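Local coordinates for protein FAD-binding oxidoreductase (Gulosibacter chungangensis, PDB 7PBG) that oxidises 4-ethylphenol with a covalently bound FAD cofactor, dehydrogenating the alkyl side chain toward a 4-vinylphenol product, at residues E13-A18 with G55-W60; E463-G468 with N480-Q485. All coordinates share one frame; numbering follows the deposited sequence.

The two contacts follow one another along the chain and lie in different parts of it. Contact 1 joins helix 12-26 to the segment running into strand 57-59, which sits between strands 31-32 and 103-106 in the four-stranded mixed sheet of the FAD-binding domain. Contact 2 pairs helix 451-470 with segment 480-485, whose later residues belong to helix 483-489, in the C-terminal domain of FAD-linked oxidases. The centres of contact 1 and contact 2 are about 32 Å apart and the nearest atoms of contacts 1 and 2 about 9 Å, so they do not touch. Leu482 of contact 2 lies about 13 Å from the bound FAD; in contact 1, Ser56 is about 9 Å from His82, an FAD-binding residue, measured between side chains.

Contact 1: residues E13-A18 with G55-W60; sequences EQFANA and GSAVIW
The FAD-binding domain of the PCMH-type fold carries a mixed sheet that includes strand 57-59, and here helix 12-26, near the N-terminus of the chain, packs one phenylalanine against Ser56 and Ala57, where the chain runs into that strand. The two backbones stay well apart, Phe15 CA and Ser56 CA being the nearest pair at 9.5 Å, and the Phe15 ring spans the interval. Its CG lies anti to the backbone N (chi1 -165°), which sets the ring across the interval and brings CZ and CE1 to Ser56. Ser56 CB lies 3.6 Å from Phe15 CZ. Ala57 adds an apolar contact at the ring edge, near its plane, where its CB is 4.2 Å from Phe15 CZ. Ser56 and Ala57 both direct their CB atoms at the helix segment, yet only 94 Å² is buried between the segments, which marks a narrow contact made by a single ring. Phe3 packs edge-to-face with Phe15, and Leu6, Ile79 and Val103 also touch the Phe15 side chain, which therefore meets several parts of the fold. No hydrogen bond joins the two segments. The buried Ser56 hydroxyl is satisfied by a hydrogen bond with the carbonyl oxygen of Gly101, while its OG approaches the ring obliquely, 3.2 Å from Phe15 CZ and 3.5 Å from Phe15 CE1.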
# COMPACT_ATOMS: atom_id res chain seq x y z
N GLU A 13 34.38 -21.57 19.76
CA GLU A 13 33.77 -22.70 20.49
C GLU A 13 32.25 -22.55 20.44
O GLU A 13 31.55 -23.53 20.12
CB GLU A 13 34.35 -22.75 21.91
CG GLU A 13 33.67 -23.77 22.79
CD GLU A 13 34.19 -23.68 24.21
OE1 GLU A 13 33.57 -22.98 25.03
OE2 GLU A 13 35.29 -24.24 24.46
N GLN A 14 31.76 -21.35 20.76
CA GLN A 14 30.31 -21.02 20.73
C GLN A 14 29.76 -21.24 19.32
O GLN A 14 28.72 -21.94 19.19
CB GLN A 14 30.13 -19.58 21.20
CG GLN A 14 30.22 -19.48 22.72
CD GLN A 14 30.36 -18.05 23.16
OE1 GLN A 14 30.66 -17.16 22.37
NE2 GLN A 14 30.16 -17.81 24.46
N PHE A 15 30.44 -20.70 18.31
CA PHE A 15 30.03 -20.83 16.88
C PHE A 15 29.99 -22.31 16.48
O PHE A 15 29.00 -22.76 15.83
CB PHE A 15 30.98 -20.06 15.97
CG PHE A 15 30.43 -19.87 14.58
CD1 PHE A 15 29.45 -18.91 14.36
CD2 PHE A 15 30.79 -20.71 13.54
CE1 PHE A 15 28.92 -18.73 13.09
CE2 PHE A 15 30.24 -20.52 12.27
CZ PHE A 15 29.30 -19.54 12.07
N ALA A 16 31.03 -23.09 16.81
CA ALA A 16 31.05 -24.53 16.48
C ALA A 16 29.83 -25.21 17.15
O ALA A 16 29.30 -26.19 16.58
CB ALA A 16 32.34 -25.18 16.94
N ASN A 17 29.44 -24.76 18.33
CA ASN A 17 28.33 -25.40 19.09
C ASN A 17 27.02 -25.11 18.35
O ASN A 17 26.26 -26.06 18.17
CB ASN A 17 28.25 -24.98 20.55
CG ASN A 17 29.28 -25.66 21.42
OD1 ASN A 17 29.75 -26.75 21.11
ND2 ASN A 17 29.64 -25.02 22.50
N ALA A 18 26.84 -23.87 17.89
CA ALA A 18 25.66 -23.45 17.08
C ALA A 18 25.62 -24.22 15.76
O ALA A 18 24.54 -24.74 15.38
CB ALA A 18 25.71 -21.97 16.85
N GLY A 55 30.00 -13.27 5.15
CA GLY A 55 29.30 -14.21 6.04
C GLY A 55 30.21 -15.35 6.48
O GLY A 55 31.26 -15.59 5.81
N SER A 56 29.82 -16.06 7.53
CA SER A 56 30.61 -17.13 8.19
C SER A 56 30.20 -18.48 7.65
O SER A 56 31.00 -19.44 7.74
CB SER A 56 30.41 -17.12 9.67
OG SER A 56 29.01 -17.18 9.99
N ALA A 57 28.94 -18.61 7.23
CA ALA A 57 28.35 -19.91 6.94
C ALA A 57 27.11 -19.63 6.11
O ALA A 57 26.61 -18.49 6.13
CB ALA A 57 28.01 -20.65 8.21
N VAL A 58 26.69 -20.65 5.40
CA VAL A 58 25.39 -20.59 4.70
C VAL A 58 24.60 -21.83 5.03
O VAL A 58 25.17 -22.94 5.09
CB VAL A 58 25.55 -20.36 3.18
CG1 VAL A 58 26.25 -21.50 2.44
CG2 VAL A 58 24.19 -20.10 2.58
N ILE A 59 23.30 -21.63 5.25
CA ILE A 59 22.36 -22.73 5.54
C ILE A 59 21.28 -22.69 4.47
O ILE A 59 20.79 -21.60 4.15
CB ILE A 59 21.76 -22.58 6.95
CG1 ILE A 59 22.84 -22.50 8.03
CG2 ILE A 59 20.76 -23.69 7.20
CD1 ILE A 59 22.31 -22.26 9.43
N TRP A 60 20.91 -23.86 4.00
CA TRP A 60 19.84 -24.08 3.02
C TRP A 60 18.66 -24.71 3.73
O TRP A 60 18.48 -25.93 3.74
CB TRP A 60 20.40 -24.98 1.92
CG TRP A 60 21.52 -24.34 1.18
CD1 TRP A 60 21.59 -23.06 0.74
CD2 TRP A 60 22.75 -24.98 0.77
NE1 TRP A 60 22.77 -22.85 0.06
CE2 TRP A 60 23.50 -24.00 0.06
CE3 TRP A 60 23.26 -26.27 0.92
CZ2 TRP A 60 24.76 -24.27 -0.46
CZ3 TRP A 60 24.50 -26.54 0.38
CH2 TRP A 60 25.22 -25.56 -0.32

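Contact 2: residues E463-G468 with N480-Q485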
# COMPACT_ATOMS: atom_id res chain seq x y z
N GLU A 463 29.54 11.15 -2.24
CA GLU A 463 29.39 12.58 -2.63
C GLU A 463 28.03 12.77 -3.33
O GLU A 463 27.35 13.77 -3.07
CB GLU A 463 30.50 13.04 -3.57
CG GLU A 463 30.38 14.49 -3.95
CD GLU A 463 30.20 15.52 -2.82
OE1 GLU A 463 30.68 15.32 -1.68
OE2 GLU A 463 29.58 16.56 -3.09
N LEU A 464 27.60 11.83 -4.17
CA LEU A 464 26.25 11.92 -4.79
C LEU A 464 25.17 11.97 -3.71
O LEU A 464 24.25 12.84 -3.82
CB LEU A 464 26.02 10.75 -5.76
CG LEU A 464 26.82 10.81 -7.06
CD1 LEU A 464 26.70 9.49 -7.80
CD2 LEU A 464 26.41 11.99 -7.91
N ILE A 465 25.25 11.10 -2.69
CA ILE A 465 24.25 11.06 -1.59
C ILE A 465 24.29 12.42 -0.88
O ILE A 465 23.26 13.03 -0.66
CB ILE A 465 24.54 9.89 -0.65
CG1 ILE A 465 24.34 8.55 -1.37
CG2 ILE A 465 23.75 10.04 0.64
CD1 ILE A 465 24.84 7.37 -0.62
N ARG A 466 25.49 12.91 -0.58
CA ARG A 466 25.64 14.23 0.13
C ARG A 466 25.02 15.33 -0.71
O ARG A 466 24.22 16.11 -0.15
CB ARG A 466 27.11 14.56 0.40
CG ARG A 466 27.56 14.23 1.80
CD ARG A 466 28.94 14.83 2.10
NE ARG A 466 29.96 14.36 1.16
CZ ARG A 466 30.57 13.17 1.21
NH1 ARG A 466 30.26 12.30 2.15
NH2 ARG A 466 31.47 12.87 0.29
N ALA A 467 25.32 15.40 -2.00
CA ALA A 467 24.83 16.49 -2.87
C ALA A 467 23.32 16.35 -3.06
O ALA A 467 22.61 17.36 -2.99
CB ALA A 467 25.58 16.53 -4.17
N GLY A 468 22.83 15.14 -3.29
CA GLY A 468 21.39 14.85 -3.38
C GLY A 468 20.68 15.35 -2.13
O GLY A 468 19.72 16.12 -2.28
N ASN A 480 24.39 -2.13 1.39
CA ASN A 480 24.87 -2.34 2.79
C ASN A 480 25.84 -1.23 3.21
O ASN A 480 25.66 -0.66 4.31
CB ASN A 480 25.64 -3.65 2.95
CG ASN A 480 24.81 -4.88 2.66
OD1 ASN A 480 23.59 -4.78 2.43
ND2 ASN A 480 25.45 -6.04 2.70
N VAL A 481 26.87 -0.93 2.40
CA VAL A 481 27.96 -0.03 2.87
C VAL A 481 27.45 1.40 2.99
O VAL A 481 28.07 2.21 3.68
CB VAL A 481 29.18 -0.14 1.95
CG1 VAL A 481 28.93 0.51 0.59
CG2 VAL A 481 30.43 0.40 2.61
N LEU A 482 26.36 1.74 2.30
CA LEU A 482 25.77 3.11 2.28
C LEU A 482 24.68 3.30 3.32
O LEU A 482 24.20 4.47 3.49
CB LEU A 482 25.15 3.39 0.91
CG LEU A 482 26.09 3.36 -0.29
CD1 LEU A 482 25.29 3.57 -1.60
CD2 LEU A 482 27.25 4.36 -0.15
N ALA A 483 24.23 2.23 3.98
CA ALA A 483 22.99 2.22 4.81
C ALA A 483 23.05 3.33 5.86
O ALA A 483 22.13 4.08 6.01
CB ALA A 483 22.82 0.87 5.45
N ASP A 484 24.16 3.44 6.58
CA ASP A 484 24.17 4.39 7.71
C ASP A 484 24.12 5.80 7.16
O ASP A 484 23.43 6.70 7.75
CB ASP A 484 25.39 4.19 8.61
CG ASP A 484 25.19 3.11 9.66
OD1 ASP A 484 24.01 2.71 9.94
OD2 ASP A 484 26.21 2.67 10.20
N GLN A 485 24.91 6.07 6.11
CA GLN A 485 24.95 7.42 5.53
C GLN A 485 23.54 7.79 5.04
O GLN A 485 23.03 8.90 5.29
CB GLN A 485 25.94 7.55 4.37
CG GLN A 485 25.97 8.96 3.80
CD GLN A 485 26.89 9.12 2.61
OE1 GLN A 485 27.49 8.15 2.11
NE2 GLN A 485 26.92 10.33 2.07
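In the C-terminal domain of FAD-linked oxidases, helix 451-470 packs against segment 480-485, whose later residues belong to helix 483-489; Leu482 and Gln485 meet Ile465, and Gln485 also meets Arg466. Along 480-485, Leu482 comes first: its branched end approaches Ile465 obliquely, with CD2 3.9 Å and CD1 4.0 Å from Ile465 CD1, an apolar contact between two buried side chains. Phe396 on strand 393-402 also touches Leu482, and Tyr398 touches Ile465, so the pair extends onto the eight-stranded sheet. Three residues on, Gln485 makes the broader contact, and the CA atoms of Ile465 and Gln485 are the nearest across the segments at 8.0 Å. The glutamine chain is extended, with CG anti to its backbone N (chi1 -180°) and chi2 -177°, which delivers the amide to helix 451-470. There its NE2 lies 3.5 Å from Ile465 CG2, while the oxygen on the other amide branch, OE1, is 3.9 Å from Ile465 CD1 and accepts a hydrogen bond from Arg462 NH1. The 209 Å² buried between the segments comes mainly from Ile465 and Gln485, and no hydrogen bond crosses. Arg466 lies at the exposed margin, its NH1 3.9 Å from Gln485 NE2 and its guanidinium plane nearly parallel to the Gln485 amide, 10° apart. Side-on, that guanidinium forms a salt bridge with Glu463, both nitrogens donating to the single oxygen OE1: NH2 meets it on the anti side, whereas Arg466 NE comes from above the carboxylate plane, 3.1 Å from Glu463 OE1.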